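Local atomic coordinates of inositol monophosphatase family protein (Staphylococcus aureus, PDB entry 5I3S), a protein that probably hydrolyses the phosphate ester of inositol monophosphate or related sugar phosphates. Residues M1-F6 / K109-F114; N59-G64 / G77-V82. One frame throughout, in Å; residues are numbered along the deposited sequence.

Contact 1 (M1-F6 / K109-F114)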
loop_
_atom_site.group_PDB
_atom_site.type_symbol
_atom_site.label_atom_id
_atom_site.label_comp_id
_atom_site.label_asym_id
_atom_site.label_seq_id
_atom_site.Cartn_x
_atom_site.Cartn_y
_atom_site.Cartn_z
ATOM N N MET A 1 19.895 7.420 -28.316
ATOM C CA MET A 1 19.825 7.187 -26.832
ATOM C C MET A 1 20.209 8.427 -26.028
ATOM O O MET A 1 20.205 8.372 -24.824
ATOM C CB MET A 1 20.698 5.982 -26.401
ATOM N N ALA A 2 20.503 9.549 -26.688
ATOM C CA ALA A 2 21.135 10.685 -26.031
ATOM C C ALA A 2 20.194 11.335 -25.039
ATOM O O ALA A 2 20.511 11.439 -23.867
ATOM C CB ALA A 2 21.605 11.712 -27.052
ATOM N N LEU A 3 19.035 11.754 -25.541
ATOM C CA LEU A 3 17.988 12.417 -24.760
ATOM C C LEU A 3 17.438 11.521 -23.612
ATOM O O LEU A 3 17.187 12.009 -22.533
ATOM C CB LEU A 3 16.865 12.904 -25.705
ATOM C CG LEU A 3 15.451 13.206 -25.198
ATOM C CD1 LEU A 3 15.406 14.418 -24.323
ATOM C CD2 LEU A 3 14.518 13.387 -26.387
ATOM N N TYR A 4 17.230 10.234 -23.893
ATOM C CA TYR A 4 16.912 9.227 -22.891
ATOM C C TYR A 4 17.895 9.212 -21.729
ATOM O O TYR A 4 17.471 9.238 -20.565
ATOM C CB TYR A 4 16.941 7.852 -23.539
ATOM C CG TYR A 4 16.463 6.737 -22.654
ATOM C CD1 TYR A 4 15.160 6.739 -22.156
ATOM C CD2 TYR A 4 17.284 5.663 -22.343
ATOM C CE1 TYR A 4 14.692 5.709 -21.360
ATOM C CE2 TYR A 4 16.824 4.632 -21.543
ATOM C CZ TYR A 4 15.520 4.661 -21.050
ATOM O OH TYR A 4 15.041 3.630 -20.264
ATOM N N GLY A 5 19.197 9.166 -22.068
ATOM C CA GLY A 5 20.268 9.157 -21.096
ATOM C C GLY A 5 20.289 10.413 -20.254
ATOM O O GLY A 5 20.427 10.325 -19.036
ATOM N N PHE A 6 20.182 11.585 -20.901
ATOM C CA PHE A 6 20.010 12.890 -20.207
ATOM C C PHE A 6 18.806 12.861 -19.227
ATOM O O PHE A 6 18.898 13.366 -18.113
ATOM C CB PHE A 6 19.882 14.019 -21.250
ATOM C CG PHE A 6 19.437 15.359 -20.700
ATOM C CD1 PHE A 6 20.316 16.182 -20.015
ATOM C CD2 PHE A 6 18.170 15.810 -20.901
ATOM C CE1 PHE A 6 19.911 17.427 -19.524
ATOM C CE2 PHE A 6 17.749 17.035 -20.390
ATOM C CZ PHE A 6 18.626 17.848 -19.705
ATOM N N LYS A 109 3.573 11.813 -29.659
ATOM C CA LYS A 109 3.788 10.375 -29.581
ATOM C C LYS A 109 4.771 10.023 -28.436
ATOM O O LYS A 109 5.816 10.680 -28.301
ATOM C CB LYS A 109 4.288 9.861 -30.943
ATOM C CG LYS A 109 3.214 9.169 -31.802
ATOM C CD LYS A 109 3.256 7.639 -31.660
ATOM C CE LYS A 109 1.890 6.962 -31.796
ATOM N NZ LYS A 109 1.059 7.093 -30.557
ATOM N N PRO A 110 4.432 9.000 -27.604
ATOM C CA PRO A 110 5.300 8.518 -26.521
ATOM C C PRO A 110 6.727 8.137 -26.926
ATOM O O PRO A 110 6.891 7.278 -27.788
ATOM C CB PRO A 110 4.581 7.256 -26.025
ATOM C CG PRO A 110 3.159 7.430 -26.420
ATOM C CD PRO A 110 3.156 8.265 -27.662
ATOM N N TYR A 111 7.742 8.722 -26.282
ATOM C CA TYR A 111 9.147 8.345 -26.538
ATOM C C TYR A 111 9.713 7.583 -25.341
ATOM O O TYR A 111 10.195 6.479 -25.492
ATOM C CB TYR A 111 9.992 9.594 -26.835
ATOM C CG TYR A 111 11.524 9.441 -26.836
ATOM C CD1 TYR A 111 12.219 8.923 -27.951
ATOM C CD2 TYR A 111 12.285 9.886 -25.759
ATOM C CE1 TYR A 111 13.620 8.826 -27.958
ATOM C CE2 TYR A 111 13.678 9.778 -25.750
ATOM C CZ TYR A 111 14.354 9.252 -26.846
ATOM O OH TYR A 111 15.768 9.155 -26.803
ATOM N N ALA A 112 9.649 8.162 -24.152
ATOM C CA ALA A 112 10.253 7.527 -22.986
ATOM C C ALA A 112 9.441 7.837 -21.729
ATOM O O ALA A 112 8.812 8.885 -21.670
ATOM C CB ALA A 112 11.687 8.026 -22.817
ATOM N N GLY A 113 9.480 6.939 -20.748
ATOM C CA GLY A 113 8.913 7.185 -19.426
ATOM C C GLY A 113 9.798 6.755 -18.232
ATOM O O GLY A 113 10.577 5.746 -18.312
ATOM N N PHE A 114 9.652 7.506 -17.131
ATOM C CA PHE A 114 10.463 7.363 -15.926
ATOM C C PHE A 114 9.626 7.555 -14.673
ATOM O O PHE A 114 8.980 8.578 -14.571
ATOM C CB PHE A 114 11.615 8.396 -15.895
ATOM C CG PHE A 114 12.494 8.393 -17.133
ATOM C CD1 PHE A 114 13.642 7.627 -17.190
ATOM C CD2 PHE A 114 12.169 9.184 -18.244
ATOM C CE1 PHE A 114 14.455 7.632 -18.326
ATOM C CE2 PHE A 114 12.969 9.197 -19.388
ATOM C CZ PHE A 114 14.118 8.423 -19.423
#

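Contact 2 (N59-G64 / G77-V82)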
loop_
_atom_site.group_PDB
_atom_site.type_symbol
_atom_site.label_atom_id
_atom_site.label_comp_id
_atom_site.label_asym_id
_atom_site.label_seq_id
_atom_site.Cartn_x
_atom_site.Cartn_y
_atom_site.Cartn_z
ATOM N N ASN A 59 14.473 24.520 -27.010
ATOM C CA ASN A 59 13.133 24.504 -27.668
ATOM C C ASN A 59 12.134 23.463 -27.163
ATOM O O ASN A 59 10.998 23.418 -27.654
ATOM C CB ASN A 59 13.287 24.278 -29.187
ATOM C CG ASN A 59 14.105 25.359 -29.847
ATOM O OD1 ASN A 59 14.928 25.073 -30.696
ATOM N ND2 ASN A 59 13.910 26.616 -29.412
ATOM N N HIS A 60 12.539 22.629 -26.201
ATOM C CA HIS A 60 11.623 21.646 -25.606
ATOM C C HIS A 60 10.584 22.329 -24.725
ATOM O O HIS A 60 10.820 23.399 -24.155
ATOM C CB HIS A 60 12.399 20.581 -24.835
ATOM C CG HIS A 60 13.160 19.665 -25.724
ATOM N ND1 HIS A 60 13.689 18.474 -25.284
ATOM C CD2 HIS A 60 13.441 19.738 -27.045
ATOM C CE1 HIS A 60 14.289 17.858 -26.287
ATOM N NE2 HIS A 60 14.144 18.602 -27.371
ATOM N N GLN A 61 9.406 21.718 -24.696
ATOM C CA GLN A 61 8.308 22.187 -23.883
ATOM C C GLN A 61 8.207 21.284 -22.643
ATOM O O GLN A 61 8.502 20.084 -22.706
ATOM C CB GLN A 61 7.009 22.122 -24.686
ATOM C CG GLN A 61 7.087 22.567 -26.150
ATOM C CD GLN A 61 5.731 23.058 -26.637
ATOM O OE1 GLN A 61 5.266 24.137 -26.231
ATOM N NE2 GLN A 61 5.081 22.273 -27.501
ATOM N N VAL A 62 7.781 21.880 -21.539
ATOM C CA VAL A 62 7.638 21.215 -20.244
ATOM C C VAL A 62 6.185 21.377 -19.756
ATOM O O VAL A 62 5.754 22.497 -19.430
ATOM C CB VAL A 62 8.623 21.812 -19.214
ATOM C CG1 VAL A 62 8.367 21.282 -17.789
ATOM C CG2 VAL A 62 10.047 21.498 -19.641
ATOM N N LEU A 63 5.434 20.274 -19.733
ATOM C CA LEU A 63 4.095 20.255 -19.119
ATOM C C LEU A 63 4.215 19.767 -17.691
ATOM O O LEU A 63 4.461 18.594 -17.442
ATOM C CB LEU A 63 3.152 19.366 -19.899
ATOM C CG LEU A 63 1.750 19.159 -19.339
ATOM C CD1 LEU A 63 0.996 20.474 -19.316
ATOM C CD2 LEU A 63 0.962 18.125 -20.135
ATOM N N GLY A 64 4.044 20.672 -16.739
ATOM C CA GLY A 64 4.338 20.360 -15.350
ATOM C C GLY A 64 3.257 20.611 -14.301
ATOM O O GLY A 64 2.379 21.483 -14.461
ATOM N N GLY A 77 6.080 19.030 -31.384
ATOM C CA GLY A 77 7.457 19.101 -30.886
ATOM C C GLY A 77 7.698 18.191 -29.699
ATOM O O GLY A 77 7.010 17.183 -29.515
ATOM N N THR A 78 8.699 18.524 -28.904
ATOM C CA THR A 78 9.123 17.614 -27.829
ATOM C C THR A 78 8.582 18.152 -26.503
ATOM O O THR A 78 8.721 19.344 -26.224
ATOM C CB THR A 78 10.664 17.344 -27.793
ATOM O OG1 THR A 78 11.107 16.852 -29.074
ATOM C CG2 THR A 78 11.001 16.261 -26.713
ATOM N N VAL A 79 7.948 17.261 -25.722
ATOM C CA VAL A 79 7.257 17.642 -24.506
ATOM C C VAL A 79 7.604 16.752 -23.309
ATOM O O VAL A 79 7.418 15.547 -23.372
ATOM C CB VAL A 79 5.741 17.662 -24.733
ATOM C CG1 VAL A 79 5.012 18.052 -23.462
ATOM C CG2 VAL A 79 5.432 18.657 -25.842
ATOM N N TRP A 80 8.091 17.395 -22.233
ATOM C CA TRP A 80 8.444 16.744 -20.973
ATOM C C TRP A 80 7.246 16.910 -20.073
ATOM O O TRP A 80 6.879 18.052 -19.762
ATOM C CB TRP A 80 9.679 17.412 -20.321
ATOM C CG TRP A 80 10.997 17.105 -21.042
ATOM C CD1 TRP A 80 11.291 17.368 -22.328
ATOM C CD2 TRP A 80 12.161 16.457 -20.499
ATOM N NE1 TRP A 80 12.563 16.965 -22.626
ATOM C CE2 TRP A 80 13.120 16.400 -21.524
ATOM C CE3 TRP A 80 12.495 15.952 -19.235
ATOM C CZ2 TRP A 80 14.386 15.852 -21.340
ATOM C CZ3 TRP A 80 13.746 15.396 -19.053
ATOM C CH2 TRP A 80 14.674 15.339 -20.099
ATOM N N VAL A 81 6.629 15.813 -19.643
ATOM C CA VAL A 81 5.507 15.974 -18.696
ATOM C C VAL A 81 5.904 15.471 -17.305
ATOM O O VAL A 81 6.116 14.272 -17.114
ATOM C CB VAL A 81 4.124 15.513 -19.272
ATOM C CG1 VAL A 81 4.254 14.348 -20.198
ATOM C CG2 VAL A 81 3.081 15.266 -18.213
ATOM N N VAL A 82 6.044 16.400 -16.356
ATOM C CA VAL A 82 6.709 16.064 -15.110
ATOM C C VAL A 82 5.838 16.264 -13.883
ATOM O O VAL A 82 5.194 17.309 -13.748
ATOM C CB VAL A 82 8.158 16.687 -14.977
ATOM C CG1 VAL A 82 8.561 17.563 -16.133
ATOM C CG2 VAL A 82 8.467 17.331 -13.626
#

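Contact 1 (M1-F6 / K109-F114)
The ring of Y4, on the first turn of helix 2-24, wedges against A112 and F114 of strand 109-117, and this is the tight half of the contact. CD1 of Y4 comes to 3.4 Å from CZ of F114, and CE1 of Y4 lies equally close to the same atom. The two rings meet obliquely, planes 32° apart, neither stacked nor edge-to-face. The methyl CB of A112 sits at the edge of the Y4 ring, 3.8 Å from CD1. CG of Y4 lies anti to its backbone N, and the CD1-CE1 side of the ring is what meets both A112 and F114; its hydroxyl OH is hydrogen-bonded to ND1 of H125 on strand 122-127.

The other half, toward the helix start, is looser and partly exposed to solvent. L3 lays CD2 against the Y111 ring, 3.8 Å from CE2. The hydroxyl OH of Y111 receives a weak, bent bond from the backbone N of Y4 at 3.4 Å (140° at the hydrogen). That amide has no carbonyl one turn back to bond to, so even a long phenol contact gives it a partner.

The axes of helix segment 2-6 and strand segment 109-114 run 33° apart and approach to 9.5 Å. Y111 and A112 both face I104 of strand 99-106 in a classic beta bulge; farther along the helix A7, Q8 and I11 cover F114, while F6 leans on helix 37-56.

Contact 2 (N59-G64 / G77-V82)
H60 and W80 are joined at the start of the strand pair by a side-chain hydrogen bond: NE1 of the indole donates to ND1 of H60 at 3.3 Å, so that nitrogen acts as acceptor. The bond is somewhat bent, 149° at the hydrogen, and each partner lies moderately out of the other's ring plane. CB of T78 sits over one face of the imidazole, 3.7 Å from its centroid, in a CH-pi contact; Y57 stacks on the same ring.

Between the backbones four bonds satisfy the facing amides and carbonyls. Q61 N takes T78 O at 2.9 Å, and W80 N returns to Q61 O at 2.8 Å, both nearly straight. Next comes L63 N to W80 O at 2.7 Å, more bent, and finally V82 N to L63 O at 2.9 Å. Several carbonyls have a second, softer partner: CA of V81 approaches L63 O to 3.1 Å. NE2 of Q61 is hydrogen-bonded to the carbonyl O of K76, and the amides of V79 and V81 belong to the other edge of their strand, which pairs with Y105 and G103.

V62, W80 and V82 share one face with V62 CG1 touching V82 CG1 at 4.1 Å; Q61, V79, L63 and V81 line the other. This is a parallel strand pair in register, with 61-64 as the outermost strand, within this chain, of the mixed sheet in the sugar phosphatase fold.

The two contacts lie on the same sheet, their centres about 12 Å apart, and they meet directly through W80. CD1 of L3 packs 3.5 Å from CZ2 of W80, and CE2 of F6 comes equally close to CH2 of the same indole; L3 also reaches the H60 ring. The first turns of helix 2-24 therefore face strand 109-117 in contact 1 and also cover the W80 side chain, which belongs to contact 2. Along the chain, contact 2 falls between the segments that contact 1 brings together. In this family the acidic residues at the C-terminal ends of strands 61-64 and 78-83 probably bind the catalytic metals, so contact 2 leads toward the active site.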